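Local coordinates for hypothetical zinc-type alcohol dehydrogenase-like protein in PRE5-FET4 intergenic region (Saccharomyces cerevisiae, PDB 1PIW) that reduces a broad range of aromatic and aliphatic aldehydes to primary alcohols with NADPH, as a zinc-dependent medium-chain alcohol dehydrogenase, at residues Y26-Y32 / Y125-Y129; I40-C46 / R348-Y354; K181-G187 / A204-I209. The contacts are given in a common frame with arbitrary orientation. Residues are numbered along the deposited sequence.

Contact 1 (Y26-Y32 / Y125-Y129); sequences YDPKPFY and YEDGY
Residues 125-129 form a tight turn that presses two tyrosine rings and an aspartate against the extended, proline-rich segment 26-32. Neither segment is regular helix or strand; the CA atoms come closest at Lys29 and Tyr129, 6.2 Å apart. Tyr125 opens a type I beta turn closed by Gly128 N to Tyr125 O (3.0 Å), and Tyr125 N donates a hydrogen bond to Tyr129 O (2.8 Å). Its m rotamer brings the ring face against the lysine: Lys29 NZ stands 4.9 Å from the Tyr125 ring centroid, 22° off the normal, a cation-pi contact. Lys29 NZ also donates a hydrogen bond to Pro30 O (3.0 Å) and forms a salt bridge with Asp35. Asp127, chi1 p, makes an Asx turn, its OD1 accepting from Tyr129 N at 2.7 Å; its OD2 lies 3.5 Å from Pro30 CG and takes a weak hydrogen bond from Tyr32 OH (3.3 Å). Gly128 follows with phi 98°, a value at which a side chain would strike the preceding carbonyl. Tyr129, chi1 t, lays its ring against Lys29: Lys29 CB (chi1 p) sits 3.4 Å from the Tyr129 ring centroid and 8° off its normal, a CH-pi contact, and Tyr129 OH donates to Asp27 O at 2.6 Å, beside the edge of the Tyr26 ring. This surface contact joins two loops of the GroES-like catalytic domain. The ammonium is held mainly by Asp35 and Pro30 O, with the Tyr125 face near it, while one short phenol-to-carbonyl bond fixes the tip of Tyr129.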
loop_
_atom_site.group_PDB
_atom_site.type_symbol
_atom_site.label_atom_id
_atom_site.label_comp_id
_atom_site.label_asym_id
_atom_site.label_seq_id
_atom_site.Cartn_x
_atom_site.Cartn_y
_atom_site.Cartn_z
ATOM N N TYR A 26 -40.531 -16.139 3.927
ATOM C CA TYR A 26 -39.442 -17.055 4.265
ATOM C C TYR A 26 -39.157 -17.072 5.778
ATOM O O TYR A 26 -39.409 -16.095 6.496
ATOM C CB TYR A 26 -38.177 -16.685 3.461
ATOM C CG TYR A 26 -37.659 -15.291 3.715
ATOM C CD1 TYR A 26 -36.766 -15.043 4.759
ATOM C CD2 TYR A 26 -38.125 -14.207 2.971
ATOM C CE1 TYR A 26 -36.355 -13.756 5.061
ATOM C CE2 TYR A 26 -37.723 -12.902 3.270
ATOM C CZ TYR A 26 -36.840 -12.687 4.319
ATOM O OH TYR A 26 -36.455 -11.414 4.658
ATOM N N ASP A 27 -38.657 -18.202 6.260
ATOM C CA ASP A 27 -38.345 -18.345 7.675
ATOM C C ASP A 27 -37.248 -17.378 8.117
ATOM O O ASP A 27 -36.216 -17.251 7.455
ATOM C CB ASP A 27 -37.904 -19.781 7.954
ATOM C CG ASP A 27 -39.069 -20.745 8.037
ATOM O OD1 ASP A 27 -38.857 -21.950 7.785
ATOM O OD2 ASP A 27 -40.190 -20.299 8.370
ATOM N N PRO A 28 -37.459 -16.672 9.240
ATOM C CA PRO A 28 -36.432 -15.736 9.709
ATOM C C PRO A 28 -35.295 -16.596 10.220
ATOM O O PRO A 28 -35.441 -17.815 10.326
ATOM C CB PRO A 28 -37.117 -15.000 10.861
ATOM C CG PRO A 28 -38.567 -15.208 10.613
ATOM C CD PRO A 28 -38.645 -16.617 10.100
ATOM N N LYS A 29 -34.161 -15.996 10.538
ATOM C CA LYS A 29 -33.083 -16.807 11.072
ATOM C C LYS A 29 -33.429 -17.101 12.532
ATOM O O LYS A 29 -34.250 -16.411 13.143
ATOM C CB LYS A 29 -31.749 -16.061 10.999
ATOM C CG LYS A 29 -31.511 -15.054 12.115
ATOM C CD LYS A 29 -30.107 -14.498 12.042
ATOM C CE LYS A 29 -29.692 -13.804 13.320
ATOM N NZ LYS A 29 -29.370 -14.783 14.385
ATOM N N PRO A 30 -32.836 -18.148 13.107
ATOM C CA PRO A 30 -33.190 -18.370 14.504
ATOM C C PRO A 30 -32.812 -17.120 15.306
ATOM O O PRO A 30 -31.797 -16.478 15.033
ATOM C CB PRO A 30 -32.366 -19.604 14.875
ATOM C CG PRO A 30 -31.223 -19.578 13.901
ATOM C CD PRO A 30 -31.886 -19.164 12.629
ATOM N N PHE A 31 -33.646 -16.775 16.283
ATOM C CA PHE A 31 -33.428 -15.596 17.121
ATOM C C PHE A 31 -32.455 -15.880 18.264
ATOM O O PHE A 31 -32.673 -16.783 19.061
ATOM C CB PHE A 31 -34.766 -15.118 17.680
ATOM C CG PHE A 31 -34.748 -13.706 18.156
ATOM C CD1 PHE A 31 -35.751 -12.825 17.774
ATOM C CD2 PHE A 31 -33.733 -13.250 18.984
ATOM C CE1 PHE A 31 -35.752 -11.506 18.205
ATOM C CE2 PHE A 31 -33.716 -11.936 19.424
ATOM C CZ PHE A 31 -34.731 -11.057 19.032
ATOM N N TYR A 32 -31.388 -15.092 18.343
ATOM C CA TYR A 32 -30.382 -15.282 19.373
ATOM C C TYR A 32 -30.327 -14.198 20.427
ATOM O O TYR A 32 -30.831 -13.094 20.236
ATOM C CB TYR A 32 -29.021 -15.502 18.720
ATOM C CG TYR A 32 -28.988 -16.839 18.017
ATOM C CD1 TYR A 32 -28.346 -17.004 16.789
ATOM C CD2 TYR A 32 -29.667 -17.930 18.555
ATOM C CE1 TYR A 32 -28.396 -18.230 16.106
ATOM C CE2 TYR A 32 -29.721 -19.144 17.894
ATOM C CZ TYR A 32 -29.091 -19.297 16.671
ATOM O OH TYR A 32 -29.187 -20.511 16.021
ATOM N N TYR A 125 -24.699 -18.621 8.385
ATOM C CA TYR A 125 -24.100 -18.380 9.685
ATOM C C TYR A 125 -23.524 -19.719 10.089
ATOM O O TYR A 125 -23.524 -20.664 9.300
ATOM C CB TYR A 125 -25.152 -17.994 10.719
ATOM C CG TYR A 125 -25.667 -16.582 10.646
ATOM C CD1 TYR A 125 -26.725 -16.242 9.811
ATOM C CD2 TYR A 125 -25.147 -15.603 11.478
ATOM C CE1 TYR A 125 -27.253 -14.967 9.824
ATOM C CE2 TYR A 125 -25.668 -14.333 11.494
ATOM C CZ TYR A 125 -26.719 -14.023 10.674
ATOM O OH TYR A 125 -27.259 -12.768 10.750
ATOM N N GLU A 126 -23.039 -19.813 11.316
ATOM C CA GLU A 126 -22.512 -21.083 11.773
ATOM C C GLU A 126 -23.665 -22.087 11.817
ATOM O O GLU A 126 -23.466 -23.266 11.556
ATOM C CB GLU A 126 -21.898 -20.944 13.162
ATOM C CG GLU A 126 -20.661 -20.083 13.212
ATOM C CD GLU A 126 -19.511 -20.785 13.912
ATOM O OE1 GLU A 126 -19.773 -21.469 14.935
ATOM O OE2 GLU A 126 -18.349 -20.649 13.449
ATOM N N ASP A 127 -24.870 -21.619 12.139
ATOM C CA ASP A 127 -26.015 -22.516 12.218
ATOM C C ASP A 127 -26.455 -22.981 10.857
ATOM O O ASP A 127 -27.275 -23.886 10.753
ATOM C CB ASP A 127 -27.204 -21.870 12.949
ATOM C CG ASP A 127 -27.617 -20.533 12.356
ATOM O OD1 ASP A 127 -27.760 -20.448 11.121
ATOM O OD2 ASP A 127 -27.815 -19.565 13.132
ATOM N N GLY A 128 -25.919 -22.351 9.815
ATOM C CA GLY A 128 -26.256 -22.740 8.458
ATOM C C GLY A 128 -27.310 -21.914 7.756
ATOM O O GLY A 128 -27.558 -22.105 6.565
ATOM N N TYR A 129 -27.945 -21.004 8.485
ATOM C CA TYR A 129 -28.970 -20.146 7.902
ATOM C C TYR A 129 -28.294 -19.094 7.043
ATOM O O TYR A 129 -27.367 -18.423 7.498
ATOM C CB TYR A 129 -29.768 -19.452 9.002
ATOM C CG TYR A 129 -30.864 -18.556 8.491
ATOM C CD1 TYR A 129 -32.197 -18.956 8.557
ATOM C CD2 TYR A 129 -30.573 -17.311 7.937
ATOM C CE1 TYR A 129 -33.219 -18.150 8.089
ATOM C CE2 TYR A 129 -31.591 -16.489 7.461
ATOM C CZ TYR A 129 -32.915 -16.917 7.541
ATOM O OH TYR A 129 -33.933 -16.113 7.078
#

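Contact 2 (I40-C46 / R348-Y354); sequences IEACGVC and RFTLVGY. With ZN (zinc ion), chain D; NAP (NADP nicotinamide-adenine-dinucleotide phosphate), chain E.
Tyr354 lays its ring face against Ile40, whose CG2 stands 3.9 Å from the ring centroid and 14° off the normal, a CH-pi contact; beyond it, Tyr354 OH comes within 3.0 Å of Cys43 CB and is hydrogen-bonded to the carbonyl O of Gly134. From there strands 42-45 and 348-352, part of the mixed sheet of the GroES-like catalytic domain, run antiparallel, their axes 4.5 Å apart at closest and their directions 149° apart. Cys43 and Leu351 are a hydrogen-bonded pair (CA-CA 5.2 Å), with Cys43 N to Leu351 O at 3.0 Å and Leu351 N to Cys43 O at 2.7 Å. Gly44 and Thr350 are the next, non-hydrogen-bonded pair (CA-CA 4.3 Å), and Val45 N reaches Phe349 O at 3.0 Å. On the face of Cys43, which helix 330-342 covers, Val45 (chi1 t) puts CG2 3.6 Å from Phe349 CB and 3.8 Å from Leu351 CG.

The pairing ends at the active site. Cys46, the N-cap of the following helix, binds the catalytic zinc through SG (2.4 Å), together with His68 and Cys163. Arg348 reaches across to the end of the partner strand: its NH1 lies 3.4 Å from Cys46 CA and forms a salt bridge with Glu69, while Arg348 NH2 is 3.1 Å from O1N of NADP. A strand entering the zinc site is thus bonded to one near the protein's C-terminus, which places a cofactor-binding guanidinium directly beside a zinc ligand.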
loop_
_atom_site.group_PDB
_atom_site.type_symbol
_atom_site.label_atom_id
_atom_site.label_comp_id
_atom_site.label_asym_id
_atom_site.label_seq_id
_atom_site.Cartn_x
_atom_site.Cartn_y
_atom_site.Cartn_z
ATOM N N ILE A 40 -38.244 -2.719 8.680
ATOM C CA ILE A 40 -37.649 -1.767 7.765
ATOM C C ILE A 40 -38.592 -0.677 7.296
ATOM O O ILE A 40 -39.800 -0.846 7.268
ATOM C CB ILE A 40 -37.074 -2.489 6.544
ATOM C CG1 ILE A 40 -36.278 -3.715 6.994
ATOM C CG2 ILE A 40 -36.156 -1.556 5.783
ATOM C CD1 ILE A 40 -35.753 -4.574 5.855
ATOM N N GLU A 41 -38.013 0.455 6.929
ATOM C CA GLU A 41 -38.779 1.588 6.446
ATOM C C GLU A 41 -38.078 2.199 5.230
ATOM O O GLU A 41 -38.661 3.016 4.505
ATOM C CB GLU A 41 -38.929 2.629 7.556
ATOM C CG GLU A 41 -37.621 3.248 8.009
ATOM C CD GLU A 41 -37.808 4.264 9.120
ATOM O OE1 GLU A 41 -38.114 3.856 10.263
ATOM O OE2 GLU A 41 -37.653 5.471 8.846
ATOM N N ALA A 42 -36.823 1.798 5.021
ATOM C CA ALA A 42 -36.030 2.267 3.889
ATOM C C ALA A 42 -34.781 1.409 3.733
ATOM O O ALA A 42 -34.192 0.981 4.722
ATOM C CB ALA A 42 -35.636 3.718 4.082
ATOM N N CYS A 43 -34.389 1.141 2.489
ATOM C CA CYS A 43 -33.189 0.359 2.223
ATOM C C CYS A 43 -32.505 0.868 0.970
ATOM O O CYS A 43 -33.155 1.219 -0.009
ATOM C CB CYS A 43 -33.510 -1.119 2.044
ATOM S SG CYS A 43 -32.024 -2.120 1.778
ATOM N N GLY A 44 -31.181 0.898 1.005
ATOM C CA GLY A 44 -30.438 1.381 -0.136
ATOM C C GLY A 44 -30.023 0.302 -1.113
ATOM O O GLY A 44 -29.566 -0.786 -0.726
ATOM N N VAL A 45 -30.199 0.609 -2.396
ATOM C CA VAL A 45 -29.814 -0.295 -3.469
ATOM C C VAL A 45 -28.314 -0.080 -3.698
ATOM O O VAL A 45 -27.885 0.965 -4.168
ATOM C CB VAL A 45 -30.589 0.010 -4.768
ATOM C CG1 VAL A 45 -30.206 -0.985 -5.848
ATOM C CG2 VAL A 45 -32.079 -0.056 -4.507
ATOM N N CYS A 46 -27.529 -1.082 -3.339
ATOM C CA CYS A 46 -26.087 -1.040 -3.467
ATOM C C CYS A 46 -25.597 -1.879 -4.647
ATOM O O CYS A 46 -26.195 -2.901 -4.973
ATOM C CB CYS A 46 -25.470 -1.562 -2.162
ATOM S SG CYS A 46 -23.702 -1.939 -2.218
ATOM N N ARG A 348 -27.842 7.298 -6.111
ATOM C CA ARG A 348 -28.356 6.287 -5.191
ATOM C C ARG A 348 -29.842 6.067 -5.195
ATOM O O ARG A 348 -30.632 7.010 -5.201
ATOM C CB ARG A 348 -27.943 6.572 -3.749
ATOM C CG ARG A 348 -26.707 5.840 -3.290
ATOM C CD ARG A 348 -26.906 4.349 -3.112
ATOM N NE ARG A 348 -25.661 3.660 -3.458
ATOM C CZ ARG A 348 -25.205 2.553 -2.884
ATOM N NH1 ARG A 348 -25.885 1.977 -1.911
ATOM N NH2 ARG A 348 -24.059 2.027 -3.284
ATOM N N PHE A 349 -30.212 4.794 -5.175
ATOM C CA PHE A 349 -31.606 4.392 -5.121
ATOM C C PHE A 349 -31.878 3.997 -3.665
ATOM O O PHE A 349 -31.030 3.382 -3.017
ATOM C CB PHE A 349 -31.847 3.160 -6.004
ATOM C CG PHE A 349 -32.097 3.469 -7.442
ATOM C CD1 PHE A 349 -31.670 2.585 -8.433
ATOM C CD2 PHE A 349 -32.755 4.634 -7.822
ATOM C CE1 PHE A 349 -31.892 2.866 -9.795
ATOM C CE2 PHE A 349 -32.981 4.919 -9.181
ATOM C CZ PHE A 349 -32.546 4.034 -10.166
ATOM N N THR A 350 -33.036 4.373 -3.138
ATOM C CA THR A 350 -33.403 3.951 -1.800
ATOM C C THR A 350 -34.843 3.493 -1.853
ATOM O O THR A 350 -35.744 4.293 -2.061
ATOM C CB THR A 350 -33.297 5.055 -0.750
ATOM O OG1 THR A 350 -31.935 5.484 -0.623
ATOM C CG2 THR A 350 -33.768 4.514 0.586
ATOM N N LEU A 351 -35.047 2.192 -1.694
ATOM C CA LEU A 351 -36.384 1.624 -1.701
ATOM C C LEU A 351 -37.099 2.164 -0.474
ATOM O O LEU A 351 -36.544 2.165 0.625
ATOM C CB LEU A 351 -36.305 0.098 -1.647
ATOM C CG LEU A 351 -35.472 -0.522 -2.775
ATOM C CD1 LEU A 351 -35.305 -2.010 -2.570
ATOM C CD2 LEU A 351 -36.138 -0.230 -4.098
ATOM N N VAL A 352 -38.324 2.636 -0.671
ATOM C CA VAL A 352 -39.120 3.206 0.410
ATOM C C VAL A 352 -40.549 2.678 0.345
ATOM O O VAL A 352 -40.812 1.710 -0.348
ATOM C CB VAL A 352 -39.135 4.748 0.317
ATOM C CG1 VAL A 352 -37.778 5.304 0.647
ATOM C CG2 VAL A 352 -39.507 5.173 -1.074
ATOM N N GLY A 353 -41.470 3.308 1.064
ATOM C CA GLY A 353 -42.844 2.849 1.039
ATOM C C GLY A 353 -42.940 1.376 1.382
ATOM O O GLY A 353 -43.589 0.603 0.680
ATOM N N TYR A 354 -42.283 0.992 2.469
ATOM C CA TYR A 354 -42.269 -0.394 2.935
ATOM C C TYR A 354 -43.580 -0.828 3.605
ATOM O O TYR A 354 -43.997 -1.977 3.492
ATOM C CB TYR A 354 -41.111 -0.590 3.927
ATOM C CG TYR A 354 -39.809 -1.068 3.322
ATOM C CD1 TYR A 354 -39.498 -2.416 3.293
ATOM C CD2 TYR A 354 -38.893 -0.172 2.784
ATOM C CE1 TYR A 354 -38.306 -2.871 2.742
ATOM C CE2 TYR A 354 -37.693 -0.618 2.228
ATOM C CZ TYR A 354 -37.403 -1.976 2.211
ATOM O OH TYR A 354 -36.216 -2.454 1.675
HETATM ZN ZN ZN D . -22.537 -2.617 -0.201
HETATM P PA NAP E . -22.579 1.935 -8.725
HETATM O O1A NAP E . -22.676 0.558 -9.057
HETATM O O2A NAP E . -23.742 2.907 -8.515
HETATM O O5B NAP E . -21.608 2.625 -9.790
HETATM C C5B NAP E . -20.281 2.068 -9.990
HETATM C C4B NAP E . -19.581 3.234 -10.710
HETATM O O4B NAP E . -18.159 2.832 -10.983
HETATM C C3B NAP E . -20.115 3.597 -12.124
HETATM O O3B NAP E . -21.099 4.633 -11.975
HETATM C C2B NAP E . -18.860 4.015 -12.867
HETATM O O2B NAP E . -18.451 5.355 -12.622
HETATM C C1B NAP E . -17.785 3.019 -12.350
HETATM N N9A NAP E . -17.746 1.813 -13.225
HETATM C C8A NAP E . -18.692 0.867 -13.579
HETATM N N7A NAP E . -18.250 -0.069 -14.412
HETATM C C5A NAP E . -16.925 0.285 -14.623
HETATM C C6A NAP E . -15.934 -0.332 -15.424
HETATM N N6A NAP E . -16.073 -1.432 -16.178
HETATM N N1A NAP E . -14.663 0.254 -15.444
HETATM C C2A NAP E . -14.394 1.408 -14.696
HETATM N N3A NAP E . -15.347 2.043 -13.898
HETATM C C4A NAP E . -16.604 1.443 -13.891
HETATM O O3 NAP E . -21.718 2.131 -7.426
HETATM P PN NAP E . -21.477 1.276 -6.141
HETATM O O1N NAP E . -22.723 0.660 -5.675
HETATM O O2N NAP E . -20.796 2.190 -5.216
HETATM O O5D NAP E . -20.519 0.154 -6.663
HETATM C C5D NAP E . -20.419 -1.034 -5.873
HETATM C C4D NAP E . -19.023 -1.537 -5.970
HETATM O O4D NAP E . -18.420 -1.352 -4.666
HETATM C C3D NAP E . -18.976 -3.058 -6.259
HETATM O O3D NAP E . -17.912 -3.411 -7.163
HETATM C C2D NAP E . -18.834 -3.660 -4.881
HETATM O O2D NAP E . -18.220 -4.924 -4.893
HETATM C C1D NAP E . -18.018 -2.661 -4.143
HETATM P P2B NAP E . -17.850 6.322 -13.750
HETATM O O1X NAP E . -16.375 5.980 -13.838
HETATM O O2X NAP E . -18.624 5.907 -14.945
HETATM O O3X NAP E . -18.071 7.709 -13.241
#

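Contact 3 (K181-G187 / A204-I209); sequences KKVGIVG and AETYVI. With NAP (NADP nicotinamide-adenine-dinucleotide phosphate), chain E.
Backbone hydrogen bonds define this parallel pair: strands 182-186 and 205-209 approach to 4.6 Å at their axes, with directions 21° apart. Glu205 N donates to Lys181 O (3.0 Å), Val183 N weakly to Glu205 O (2.9 Å), Tyr207 N to Val183 O (2.8 Å), Ile185 N to Tyr207 O (2.8 Å), Ile209 N to Ile185 O (2.6 Å) and Gly187 N to Ile209 O (3.1 Å). The register sets Gly184 beside Tyr207, Ile185 beside Val208 and Val186 beside Ile209, with CA-CA distances of 4.6 to 4.8 Å.

Among apolar contacts, Val183 CG2 meets Ala204 CB at 3.7 Å and Ile185 CG1 meets Thr206 CG2 at 3.7 Å, on the face covered by helix 190-202. On the other face, Val186 CG2 lies 3.8 Å from Ile209 CB, and Tyr207 (chi1 m) packs edge-to-face with Phe244.

The charged contact is at the strand starts, where Lys182 NZ makes a long salt bridge to Glu205 OE1 (3.5 Å).

Cofactor contact comes at the other end: Gly187 CA is 3.5 Å from O1X of the NADP 2'-phosphate. With phi/psi 89/91°, Gly187 begins the GxGxxG turn of a Rossmann beta-alpha-beta unit. A CB there would clash with the carbonyl O of Val186 and crowd the ribose atom O4B, so bare backbone at the strand end makes room for the dinucleotide.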
loop_
_atom_site.group_PDB
_atom_site.type_symbol
_atom_site.label_atom_id
_atom_site.label_comp_id
_atom_site.label_asym_id
_atom_site.label_seq_id
_atom_site.Cartn_x
_atom_site.Cartn_y
_atom_site.Cartn_z
ATOM N N LYS A 181 -5.225 17.890 2.729
ATOM C CA LYS A 181 -4.838 16.771 1.868
ATOM C C LYS A 181 -5.498 16.873 0.496
ATOM O O LYS A 181 -6.483 17.587 0.327
ATOM C CB LYS A 181 -5.227 15.448 2.524
ATOM C CG LYS A 181 -4.803 15.326 3.975
ATOM C CD LYS A 181 -3.296 15.206 4.129
ATOM C CE LYS A 181 -2.909 15.194 5.612
ATOM N NZ LYS A 181 -3.599 14.111 6.397
ATOM N N LYS A 182 -4.952 16.152 -0.479
ATOM C CA LYS A 182 -5.494 16.156 -1.834
ATOM C C LYS A 182 -6.019 14.777 -2.235
ATOM O O LYS A 182 -5.291 13.976 -2.824
ATOM C CB LYS A 182 -4.419 16.612 -2.824
ATOM C CG LYS A 182 -4.450 18.103 -3.164
ATOM C CD LYS A 182 -3.166 18.529 -3.858
ATOM C CE LYS A 182 -3.350 19.836 -4.636
ATOM N NZ LYS A 182 -4.203 19.680 -5.867
ATOM N N VAL A 183 -7.293 14.528 -1.922
ATOM C CA VAL A 183 -7.971 13.256 -2.198
ATOM C C VAL A 183 -8.556 13.089 -3.611
ATOM O O VAL A 183 -9.019 14.055 -4.237
ATOM C CB VAL A 183 -9.125 13.032 -1.199
ATOM C CG1 VAL A 183 -9.857 11.737 -1.522
ATOM C CG2 VAL A 183 -8.589 13.004 0.207
ATOM N N GLY A 184 -8.554 11.845 -4.088
ATOM C CA GLY A 184 -9.087 11.545 -5.403
ATOM C C GLY A 184 -10.107 10.422 -5.383
ATOM O O GLY A 184 -9.908 9.409 -4.715
ATOM N N ILE A 185 -11.200 10.597 -6.121
ATOM C CA ILE A 185 -12.266 9.598 -6.197
ATOM C C ILE A 185 -12.391 9.001 -7.611
ATOM O O ILE A 185 -12.733 9.702 -8.568
ATOM C CB ILE A 185 -13.625 10.224 -5.816
ATOM C CG1 ILE A 185 -13.504 10.986 -4.501
ATOM C CG2 ILE A 185 -14.668 9.144 -5.679
ATOM C CD1 ILE A 185 -13.243 10.118 -3.294
ATOM N N VAL A 186 -12.112 7.711 -7.746
ATOM C CA VAL A 186 -12.225 7.063 -9.048
ATOM C C VAL A 186 -13.574 6.357 -9.160
ATOM O O VAL A 186 -13.910 5.515 -8.336
ATOM C CB VAL A 186 -11.058 6.065 -9.286
ATOM C CG1 VAL A 186 -11.331 5.173 -10.490
ATOM C CG2 VAL A 186 -9.777 6.849 -9.527
ATOM N N GLY A 187 -14.348 6.741 -10.177
ATOM C CA GLY A 187 -15.662 6.163 -10.408
ATOM C C GLY A 187 -16.781 6.887 -9.679
ATOM O O GLY A 187 -17.089 6.546 -8.544
ATOM N N ALA A 204 -10.778 17.815 2.906
ATOM C CA ALA A 204 -9.781 17.740 1.845
ATOM C C ALA A 204 -10.177 18.451 0.550
ATOM O O ALA A 204 -11.283 18.986 0.421
ATOM C CB ALA A 204 -9.465 16.284 1.549
ATOM N N GLU A 205 -9.239 18.471 -0.390
ATOM C CA GLU A 205 -9.456 19.045 -1.706
ATOM C C GLU A 205 -9.684 17.777 -2.517
ATOM O O GLU A 205 -8.778 16.955 -2.678
ATOM C CB GLU A 205 -8.203 19.778 -2.179
ATOM C CG GLU A 205 -8.295 20.421 -3.555
ATOM C CD GLU A 205 -7.036 21.203 -3.925
ATOM O OE1 GLU A 205 -6.940 21.673 -5.085
ATOM O OE2 GLU A 205 -6.140 21.355 -3.058
ATOM N N THR A 206 -10.907 17.611 -3.008
ATOM C CA THR A 206 -11.278 16.414 -3.744
ATOM C C THR A 206 -11.277 16.521 -5.262
ATOM O O THR A 206 -11.716 17.517 -5.831
ATOM C CB THR A 206 -12.663 15.957 -3.308
ATOM O OG1 THR A 206 -12.741 15.979 -1.882
ATOM C CG2 THR A 206 -12.917 14.572 -3.774
ATOM N N TYR A 207 -10.779 15.475 -5.908
ATOM C CA TYR A 207 -10.733 15.405 -7.358
ATOM C C TYR A 207 -11.608 14.227 -7.770
ATOM O O TYR A 207 -11.437 13.130 -7.243
ATOM C CB TYR A 207 -9.303 15.133 -7.830
ATOM C CG TYR A 207 -8.393 16.340 -7.888
ATOM C CD1 TYR A 207 -8.342 17.251 -6.839
ATOM C CD2 TYR A 207 -7.550 16.555 -8.987
ATOM C CE1 TYR A 207 -7.473 18.348 -6.877
ATOM C CE2 TYR A 207 -6.679 17.646 -9.033
ATOM C CZ TYR A 207 -6.646 18.537 -7.973
ATOM O OH TYR A 207 -5.782 19.612 -7.985
ATOM N N VAL A 208 -12.560 14.427 -8.677
ATOM C CA VAL A 208 -13.369 13.296 -9.119
ATOM C C VAL A 208 -12.647 12.774 -10.340
ATOM O O VAL A 208 -12.232 13.549 -11.189
ATOM C CB VAL A 208 -14.807 13.702 -9.479
ATOM C CG1 VAL A 208 -15.480 12.596 -10.251
ATOM C CG2 VAL A 208 -15.601 13.942 -8.208
ATOM N N ILE A 209 -12.475 11.463 -10.422
ATOM C CA ILE A 209 -11.756 10.889 -11.543
ATOM C C ILE A 209 -12.593 9.867 -12.287
ATOM O O ILE A 209 -12.638 8.687 -11.927
ATOM C CB ILE A 209 -10.444 10.249 -11.057
ATOM C CG1 ILE A 209 -9.607 11.316 -10.344
ATOM C CG2 ILE A 209 -9.675 9.650 -12.233
ATOM C CD1 ILE A 209 -8.380 10.783 -9.645
HETATM P PA NAP E . -22.579 1.935 -8.725
HETATM O O1A NAP E . -22.676 0.558 -9.057
HETATM O O2A NAP E . -23.742 2.907 -8.515
HETATM O O5B NAP E . -21.608 2.625 -9.790
HETATM C C5B NAP E . -20.281 2.068 -9.990
HETATM C C4B NAP E . -19.581 3.234 -10.710
HETATM O O4B NAP E . -18.159 2.832 -10.983
HETATM C C3B NAP E . -20.115 3.597 -12.124
HETATM O O3B NAP E . -21.099 4.633 -11.975
HETATM C C2B NAP E . -18.860 4.015 -12.867
HETATM O O2B NAP E . -18.451 5.355 -12.622
HETATM C C1B NAP E . -17.785 3.019 -12.350
HETATM N N9A NAP E . -17.746 1.813 -13.225
HETATM C C8A NAP E . -18.692 0.867 -13.579
HETATM N N7A NAP E . -18.250 -0.069 -14.412
HETATM C C5A NAP E . -16.925 0.285 -14.623
HETATM C C6A NAP E . -15.934 -0.332 -15.424
HETATM N N6A NAP E . -16.073 -1.432 -16.178
HETATM N N1A NAP E . -14.663 0.254 -15.444
HETATM C C2A NAP E . -14.394 1.408 -14.696
HETATM N N3A NAP E . -15.347 2.043 -13.898
HETATM C C4A NAP E . -16.604 1.443 -13.891
HETATM O O3 NAP E . -21.718 2.131 -7.426
HETATM P PN NAP E . -21.477 1.276 -6.141
HETATM O O1N NAP E . -22.723 0.660 -5.675
HETATM O O2N NAP E . -20.796 2.190 -5.216
HETATM O O5D NAP E . -20.519 0.154 -6.663
HETATM C C5D NAP E . -20.419 -1.034 -5.873
HETATM C C4D NAP E . -19.023 -1.537 -5.970
HETATM O O4D NAP E . -18.420 -1.352 -4.666
HETATM C C3D NAP E . -18.976 -3.058 -6.259
HETATM O O3D NAP E . -17.912 -3.411 -7.163
HETATM C C2D NAP E . -18.834 -3.660 -4.881
HETATM O O2D NAP E . -18.220 -4.924 -4.893
HETATM C C1D NAP E . -18.018 -2.661 -4.143
HETATM P P2B NAP E . -17.850 6.322 -13.750
HETATM O O1X NAP E . -16.375 5.980 -13.838
HETATM O O2X NAP E . -18.624 5.907 -14.945
HETATM O O3X NAP E . -18.071 7.709 -13.241
#

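The three contacts spread across both domains of the subunit. Contacts 1 and 2 have centres 23 Å apart and alternate along the chain: strand 35-45 follows directly on the loop of residues 26-32, and residues 125-129 fall within the long loop closed by contact 2. Contact 3 is nested inside that same loop, in the six-stranded parallel sheet of the Rossmann domain, 28 Å from contact 2 and 41 Å from contact 1 between centres. Contact 2 joins strand 348-352 of the returned chain to the early strand 35-45. Contacts 2 and 3 both touch NADP, which spans the roughly 10 Å between their nearest atoms, whereas contact 1 lies at the remote surface.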